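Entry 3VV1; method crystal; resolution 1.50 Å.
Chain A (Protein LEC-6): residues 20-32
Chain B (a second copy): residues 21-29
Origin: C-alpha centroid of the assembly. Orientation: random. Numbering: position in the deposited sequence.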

ATOM      1  N   ILE A  20      -0.265   4.831 -10.115  1.00 37.04           N
ATOM      2  CA  ILE A  20      -0.860   3.951  -9.037  1.00 32.97           C
ATOM      3  C   ILE A  20      -0.200   4.322  -7.712  1.00 33.31           C
ATOM      4  O   ILE A  20       1.018   4.153  -7.553  1.00 39.59           O
ATOM      5  CB  ILE A  20      -0.601   2.451  -9.241  1.00 33.24           C
ATOM      6  CG1 ILE A  20      -1.152   1.975 -10.609  1.00 39.17           C
ATOM      7  CG2 ILE A  20      -1.224   1.697  -8.080  1.00 32.81           C
ATOM      8  CD1 ILE A  20      -1.051   0.489 -10.880  1.00 38.40           C
ATOM      9  N   GLY A  21      -1.004   4.819  -6.784  1.00 25.57           N
ATOM     10  CA  GLY A  21      -0.509   5.293  -5.499  1.00 23.14           C
ATOM     11  C   GLY A  21      -0.623   4.239  -4.415  1.00 18.99           C
ATOM     12  O   GLY A  21      -1.602   3.487  -4.334  1.00 19.05           O
ATOM     13  N   ILE A  22       0.359   4.263  -3.515  1.00 18.08           N
ATOM     14  CA  ILE A  22       0.349   3.365  -2.355  1.00 16.38           C
ATOM     15  C   ILE A  22       0.374   4.251  -1.108  1.00 16.01           C
ATOM     16  O   ILE A  22       0.555   5.481  -1.179  1.00 17.59           O
ATOM     17  CB  ILE A  22       1.580   2.387  -2.386  1.00 16.64           C
ATOM     18  CG1 ILE A  22       2.917   3.162  -2.415  1.00 18.15           C
ATOM     19  CG2 ILE A  22       1.451   1.382  -3.544  1.00 17.46           C
ATOM     20  CD1 ILE A  22       4.181   2.271  -2.513  1.00 20.71           C
ATOM     21  N   SER A  23       0.092   3.622   0.024  1.00 15.83           N
ATOM     22  CA  SER A  23      -0.009   4.317   1.292  1.00 16.17           C
ATOM     23  C   SER A  23       0.870   3.701   2.376  1.00 16.25           C
ATOM     24  O   SER A  23       0.889   2.477   2.510  1.00 15.54           O
ATOM     25  CB  SER A  23      -1.475   4.194   1.703  1.00 15.55           C
ATOM     26  OG  SER A  23      -1.672   4.603   3.080  1.00 16.41           O
ATOM     27  N   PHE A  24       1.497   4.560   3.174  1.00 16.30           N
ATOM     28  CA  PHE A  24       2.335   4.103   4.307  1.00 16.68           C
ATOM     29  C   PHE A  24       1.478   3.422   5.366  1.00 17.12           C
ATOM     30  O   PHE A  24       2.027   2.665   6.171  1.00 17.92           O
ATOM     31  CB  PHE A  24       3.092   5.265   4.923  1.00 17.59           C
ATOM     32  CG  PHE A  24       4.216   5.737   4.069  1.00 19.02           C
ATOM     33  CD1 PHE A  24       3.995   6.680   3.091  1.00 20.12           C
ATOM     34  CD2 PHE A  24       5.534   5.256   4.266  1.00 20.29           C
ATOM     35  CE1 PHE A  24       5.070   7.099   2.294  1.00 21.60           C
ATOM     36  CE2 PHE A  24       6.584   5.657   3.466  1.00 22.28           C
ATOM     37  CZ  PHE A  24       6.390   6.639   2.501  1.00 23.75           C
ATOM     38  N   ARG A  25       0.166   3.635   5.320  1.00 14.59           N
ATOM     39  CA  ARG A  25      -0.755   2.952   6.252  1.00 14.91           C
ATOM     40  C   ARG A  25      -1.630   1.918   5.559  1.00 13.14           C
ATOM     41  O   ARG A  25      -2.507   1.298   6.198  1.00 13.96           O
ATOM     42  CB  ARG A  25      -1.548   3.981   7.112  1.00 17.75           C
ATOM     43  CG  ARG A  25      -0.575   4.885   7.911  1.00 22.36           C
ATOM     44  CD  ARG A  25      -1.240   5.727   9.002  1.00 28.87           C
ATOM     45  NE  ARG A  25      -2.198   4.920   9.732  1.00 36.45           N
ATOM     46  CZ  ARG A  25      -1.927   4.284  10.863  1.00 31.91           C
ATOM     47  NH1 ARG A  25      -0.715   4.401  11.403  1.00 31.58           N
ATOM     48  NH2 ARG A  25      -2.886   3.556  11.451  1.00 35.89           N
ATOM     49  N   ASN A  26      -1.368   1.670   4.262  1.00 13.70           N
ATOM     50  CA  ASN A  26      -2.168   0.697   3.467  1.00 13.17           C
ATOM     51  C   ASN A  26      -3.672   0.932   3.595  1.00 12.69           C
ATOM     52  O   ASN A  26      -4.468  -0.005   3.710  1.00 12.95           O
ATOM     53  CB  ASN A  26      -1.770  -0.781   3.761  1.00 13.64           C
ATOM     54  CG  ASN A  26      -1.486  -1.552   2.483  1.00 16.18           C
ATOM     55  OD1 ASN A  26      -1.326  -0.939   1.456  1.00 17.39           O
ATOM     56  ND2 ASN A  26      -1.430  -2.881   2.537  1.00 17.70           N
ATOM     57  N   GLU A  27      -4.038   2.199   3.607  1.00 12.50           N
ATOM     58  CA  GLU A  27      -5.427   2.567   3.745  1.00 13.96           C
ATOM     59  C   GLU A  27      -5.795   3.724   2.853  1.00 12.98           C
ATOM     60  O   GLU A  27      -4.997   4.685   2.704  1.00 14.61           O
ATOM     61  CB  GLU A  27      -5.735   2.924   5.185  1.00 17.78           C
ATOM     62  CG  GLU A  27      -7.182   3.210   5.454  1.00 23.01           C
ATOM     63  CD  GLU A  27      -7.402   3.261   6.948  1.00 28.78           C
ATOM     64  OE1 GLU A  27      -6.474   3.795   7.681  1.00 29.50           O
ATOM     65  OE2 GLU A  27      -8.480   2.717   7.356  1.00 45.91           O
ATOM     66  N   PHE A  28      -7.008   3.649   2.287  1.00 12.33           N
ATOM     67  CA  PHE A  28      -7.487   4.692   1.349  1.00 11.93           C
ATOM     68  C   PHE A  28      -8.890   5.127   1.719  1.00 11.79           C
ATOM     69  O   PHE A  28      -9.686   4.331   2.213  1.00 13.31           O
ATOM     70  CB  PHE A  28      -7.454   4.148  -0.080  1.00 11.81           C
ATOM     71  CG  PHE A  28      -6.077   3.711  -0.490  1.00 12.34           C
ATOM     72  CD1 PHE A  28      -5.125   4.657  -0.965  1.00 13.62           C
ATOM     73  CD2 PHE A  28      -5.709   2.342  -0.419  1.00 12.66           C
ATOM     74  CE1 PHE A  28      -3.840   4.250  -1.374  1.00 14.78           C
ATOM     75  CE2 PHE A  28      -4.401   1.959  -0.847  1.00 12.51           C
ATOM     76  CZ  PHE A  28      -3.476   2.927  -1.275  1.00 13.75           C
ATOM     77  N   PHE A  29      -9.142   6.402   1.518  1.00 12.80           N
ATOM     78  CA  PHE A  29     -10.446   7.004   1.855  1.00 12.49           C
ATOM     79  C   PHE A  29     -11.191   7.462   0.597  1.00 13.89           C
ATOM     80  O   PHE A  29     -10.580   7.939  -0.354  1.00 16.02           O
ATOM     81  CB  PHE A  29     -10.252   8.148   2.871  1.00 13.24           C
ATOM     82  CG  PHE A  29      -9.702   7.643   4.172  1.00 13.43           C
ATOM     83  CD1 PHE A  29      -8.311   7.483   4.351  1.00 14.67           C
ATOM     84  CD2 PHE A  29     -10.574   7.266   5.199  1.00 13.57           C
ATOM     85  CE1 PHE A  29      -7.821   6.956   5.526  1.00 15.34           C
ATOM     86  CE2 PHE A  29     -10.081   6.734   6.378  1.00 14.44           C
ATOM     87  CZ  PHE A  29      -8.705   6.586   6.537  1.00 14.31           C
ATOM     88  N   ASN A  30     -12.518   7.296   0.635  1.00 14.29           N
ATOM     89  CA  ASN A  30     -13.378   7.706  -0.492  1.00 14.57           C
ATOM     90  C   ASN A  30     -12.894   7.239  -1.873  1.00 16.74           C
ATOM     91  O   ASN A  30     -12.837   8.028  -2.798  1.00 21.86           O
ATOM     92  CB  ASN A  30     -13.605   9.235  -0.475  1.00 15.59           C
ATOM     93  CG  ASN A  30     -14.459   9.665   0.701  1.00 15.41           C
ATOM     94  OD1 ASN A  30     -14.107  10.605   1.471  1.00 18.57           O
ATOM     95  ND2 ASN A  30     -15.562   9.054   0.825  1.00 14.45           N
ATOM     96  N   PRO A  31     -12.546   5.961  -2.011  1.00 14.59           N
ATOM     97  CA  PRO A  31     -12.254   5.504  -3.436  1.00 19.06           C
ATOM     98  C   PRO A  31     -13.616   5.450  -4.196  1.00 20.54           C
ATOM     99  O   PRO A  31     -14.652   5.088  -3.586  1.00 27.26           O
ATOM    100  CB  PRO A  31     -11.690   4.095  -3.192  1.00 18.71           C
ATOM    101  CG  PRO A  31     -12.367   3.625  -1.848  1.00 15.41           C
ATOM    102  CD  PRO A  31     -12.486   4.866  -0.988  1.00 12.27           C
ATOM    103  N   GLN A  32     -13.674   5.775  -5.478  1.00 28.65           N
ATOM    104  CA  GLN A  32     -14.943   5.691  -6.295  1.00 31.25           C
ATOM    105  C   GLN A  32     -15.429   4.258  -6.616  1.00 28.41           C
ATOM    106  O   GLN A  32     -14.594   3.459  -7.009  1.00 34.37           O
ATOM    107  CB  GLN A  32     -14.691   6.345  -7.632  1.00 31.31           C
ATOM    108  CG  GLN A  32     -14.361   7.855  -7.555  1.00 47.62           C
ATOM    109  CD  GLN A  32     -13.284   8.314  -8.553  1.00 45.75           C
ATOM    110  OE1 GLN A  32     -12.141   7.839  -8.523  1.00 46.73           O
ATOM    111  NE2 GLN A  32     -13.644   9.253  -9.424  1.00 55.75           N
TER
ATOM    112  N   GLY B  21      -5.310   3.378  -9.902  1.00 31.91           N
ATOM    113  CA  GLY B  21      -5.220   4.658  -9.164  1.00 29.76           C
ATOM    114  C   GLY B  21      -4.646   4.431  -7.781  1.00 25.00           C
ATOM    115  O   GLY B  21      -3.710   5.121  -7.402  1.00 30.74           O
ATOM    116  N   ILE B  22      -5.214   3.483  -7.030  1.00 20.66           N
ATOM    117  CA  ILE B  22      -4.686   3.142  -5.711  1.00 18.39           C
ATOM    118  C   ILE B  22      -4.375   1.628  -5.607  1.00 16.66           C
ATOM    119  O   ILE B  22      -4.948   0.805  -6.303  1.00 17.68           O
ATOM    120  CB  ILE B  22      -5.688   3.498  -4.588  1.00 19.57           C
ATOM    121  CG1 ILE B  22      -7.055   2.860  -4.835  1.00 22.33           C
ATOM    122  CG2 ILE B  22      -5.771   5.034  -4.396  1.00 19.93           C
ATOM    123  CD1 ILE B  22      -7.994   2.852  -3.629  1.00 22.95           C
ATOM    124  N   SER B  23      -3.516   1.262  -4.667  1.00 15.50           N
ATOM    125  CA  SER B  23      -3.041  -0.119  -4.557  1.00 15.14           C
ATOM    126  C   SER B  23      -2.627  -0.486  -3.152  1.00 13.90           C
ATOM    127  O   SER B  23      -2.009   0.349  -2.484  1.00 13.28           O
ATOM    128  CB  SER B  23      -1.760  -0.255  -5.390  1.00 14.65           C
ATOM    129  OG  SER B  23      -1.282  -1.578  -5.261  1.00 14.87           O
ATOM    130  N   PHE B  24      -2.968  -1.688  -2.746  1.00 13.97           N
ATOM    131  CA  PHE B  24      -2.511  -2.185  -1.467  1.00 13.40           C
ATOM    132  C   PHE B  24      -1.165  -2.886  -1.566  1.00 13.21           C
ATOM    133  O   PHE B  24      -0.702  -3.507  -0.578  1.00 13.65           O
ATOM    134  CB  PHE B  24      -3.499  -3.191  -0.897  1.00 13.53           C
ATOM    135  CG  PHE B  24      -4.794  -2.594  -0.455  1.00 14.87           C
ATOM    136  CD1 PHE B  24      -4.803  -1.564   0.465  1.00 14.89           C
ATOM    137  CD2 PHE B  24      -5.993  -3.114  -0.930  1.00 16.18           C
ATOM    138  CE1 PHE B  24      -6.035  -1.049   0.896  1.00 16.18           C
ATOM    139  CE2 PHE B  24      -7.237  -2.627  -0.491  1.00 16.88           C
ATOM    140  CZ  PHE B  24      -7.221  -1.583   0.423  1.00 17.17           C
ATOM    141  N   ARG B  25      -0.520  -2.807  -2.749  1.00 12.49           N
ATOM    142  CA  ARG B  25       0.821  -3.445  -2.904  1.00 12.52           C
ATOM    143  C   ARG B  25       1.898  -2.488  -2.390  1.00 13.06           C
ATOM    144  O   ARG B  25       2.607  -1.796  -3.156  1.00 13.56           O
ATOM    145  CB  ARG B  25       1.053  -3.859  -4.364  1.00 13.88           C
ATOM    146  CG  ARG B  25       0.119  -4.990  -4.805  1.00 16.50           C
ATOM    147  CD  ARG B  25       0.357  -5.431  -6.243  1.00 22.37           C
ATOM    148  NE  ARG B  25       1.687  -6.041  -6.289  1.00 26.81           N
ATOM    149  CZ  ARG B  25       2.453  -6.226  -7.351  1.00 37.79           C
ATOM    150  NH1 ARG B  25       2.017  -5.975  -8.601  1.00 50.27           N
ATOM    151  NH2 ARG B  25       3.668  -6.764  -7.151  1.00 44.50           N
ATOM    152  N   ASN B  26       2.002  -2.430  -1.054  1.00 12.59           N
ATOM    153  CA  ASN B  26       2.917  -1.520  -0.379  1.00 12.99           C
ATOM    154  C   ASN B  26       4.359  -1.991  -0.465  1.00 12.98           C
ATOM    155  O   ASN B  26       5.238  -1.255  -0.008  1.00 12.19           O
ATOM    156  CB  ASN B  26       2.483  -1.349   1.094  1.00 14.24           C
ATOM    157  CG  ASN B  26       2.590  -2.642   1.867  1.00 14.86           C
ATOM    158  OD1 ASN B  26       1.980  -3.632   1.527  1.00 18.41           O
ATOM    159  ND2 ASN B  26       3.469  -2.665   2.854  1.00 20.66           N
ATOM    160  N   GLU B  27       4.605  -3.208  -0.981  1.00 12.14           N
ATOM    161  CA  GLU B  27       5.986  -3.717  -1.196  1.00 12.51           C
ATOM    162  C   GLU B  27       6.021  -4.220  -2.609  1.00 12.59           C
ATOM    163  O   GLU B  27       5.127  -4.967  -3.039  1.00 14.28           O
ATOM    164  CB  GLU B  27       6.301  -4.858  -0.218  1.00 15.94           C
ATOM    165  CG  GLU B  27       7.735  -5.319  -0.481  1.00 17.87           C
ATOM    166  CD  GLU B  27       8.435  -6.138   0.616  1.00 26.65           C
ATOM    167  OE1 GLU B  27       7.817  -7.079   1.090  1.00 24.02           O
ATOM    168  OE2 GLU B  27       9.660  -5.852   0.913  1.00 35.18           O
ATOM    169  N   PHE B  28       7.078  -3.871  -3.321  1.00 11.89           N
ATOM    170  CA  PHE B  28       7.226  -4.335  -4.703  1.00 12.25           C
ATOM    171  C   PHE B  28       8.696  -4.527  -4.994  1.00 11.77           C
ATOM    172  O   PHE B  28       9.578  -3.976  -4.276  1.00 13.41           O
ATOM    173  CB  PHE B  28       6.483  -3.400  -5.694  1.00 13.72           C
ATOM    174  CG  PHE B  28       6.921  -1.947  -5.660  1.00 12.72           C
ATOM    175  CD1 PHE B  28       6.378  -1.046  -4.723  1.00 15.01           C
ATOM    176  CD2 PHE B  28       7.906  -1.495  -6.531  1.00 14.67           C
ATOM    177  CE1 PHE B  28       6.803   0.314  -4.700  1.00 14.67           C
ATOM    178  CE2 PHE B  28       8.324  -0.160  -6.518  1.00 16.67           C
ATOM    179  CZ  PHE B  28       7.803   0.726  -5.585  1.00 14.39           C
ATOM    180  N   PHE B  29       8.983  -5.279  -6.054  1.00 12.25           N
ATOM    181  CA  PHE B  29      10.329  -5.811  -6.300  1.00 11.71           C
ATOM    182  C   PHE B  29      10.787  -5.464  -7.687  1.00 14.09           C
ATOM    183  O   PHE B  29      10.005  -5.411  -8.638  1.00 14.87           O
ATOM    184  CB  PHE B  29      10.301  -7.365  -6.106  1.00 12.09           C
ATOM    185  CG  PHE B  29      10.022  -7.737  -4.687  1.00 12.23           C
ATOM    186  CD1 PHE B  29       8.714  -7.908  -4.205  1.00 13.77           C
ATOM    187  CD2 PHE B  29      11.088  -7.904  -3.825  1.00 12.33           C
ATOM    188  CE1 PHE B  29       8.478  -8.213  -2.860  1.00 13.97           C
ATOM    189  CE2 PHE B  29      10.865  -8.197  -2.466  1.00 12.79           C
ATOM    190  CZ  PHE B  29       9.581  -8.380  -1.977  1.00 12.67           C
TER
HETATM  191  O   HOH W   1      -0.364   0.815  -0.308  1.00 12.60           O

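Two copies of the same segment meet here without obeying twofold symmetry: the register runs in the same direction along both chains with an offset of one, placing Ile A20 by Gly B21, Gly A21 by Ile B22 and Ile A22 by Ser B23, whereas a twofold would also pair Ile A22 with Gly B21. The backbone contact is a single beta bridge between Gly A21 and Ile B22. Gly A21 uses both its polar backbone atoms. Its N donates to Gly B21 O at 2.8 Å, almost linearly, and its O accepts a weak bond from Ser B23 N at 3.0 Å, with an N-H...O angle of 128°. The same two carbonyls also receive CA-H groups: Ile A20 CA lies 3.5 Å from Gly B21 O, and Ile B22 CA lies 3.4 Å from Gly A21 O. An ideal CB on Gly A21 would find room, so this contact alone does not demand glycine there.

Beyond the bridge the backbones diverge, and a water and an asparagine take over the polar work. Water 1 accepts from Ser A23 N at 2.9 Å and donates to Ser B23 O at 2.8 Å and to Asn A26 OD1 at 2.7 Å. One molecule thus satisfies a backbone donor of one chain, a backbone acceptor of the other and a side-chain oxygen. The amide of Asn A26 completes the crossing, with its ND2 donating to Phe B24 O at 3.3 Å; the same nitrogen is also hydrogen-bonded elsewhere in the structure. Phe B24 O accepts a second, weak bond from Asn B26 N at 2.9 Å. Asparagine suits this buried place because it offers an acceptor to the water and a donor to the opposing carbonyl from one short side chain. Its CA-to-CB bond points sideways, but the off-rotamer chi1 of -129° goes with an amide end that comes nearer to chain B.

Asn A26 ends a type I turn that begins at Ser A23, closed by Asn A26 N to Ser A23 O at 3.0 Å. Both serines adopt the t rotamer and satisfy the backbone two residues on: Arg A25 N donates to Ser A23 OG at 3.1 Å, and Arg B25 N to Ser B23 OG at 2.9 Å. Serine works here as a local acceptor, while the arginine CA-to-CB bonds point away from the contact.

The apolar part centres on Phe A28, whose CA-to-CB bond points toward chain B. Ile B22 CB sits over one face of its ring, 3.8 Å from the centroid of the Phe A28 ring and 12° off the normal, with Ile B22 CG2 reaching 3.5 Å from Phe A28 CD1. Pro A31 CB adds a contact to Ile B22 CD1 at 3.9 Å. At the ring edge Phe A28 CZ approaches Ser B23 O at 3.2 Å, and Phe A28 CD2 meets Phe B24 CE1 at 3.7 Å in an oblique aromatic pair. Ile A22, in the p rotamer, packs its CD1 3.9 Å from Phe B28 CE1 at that ring's edge. Together the stretches bury 667 Å², both sides summed, pairing flat rings with branched aliphatics beside a small set of polar groups bridged by one water and one asparagine.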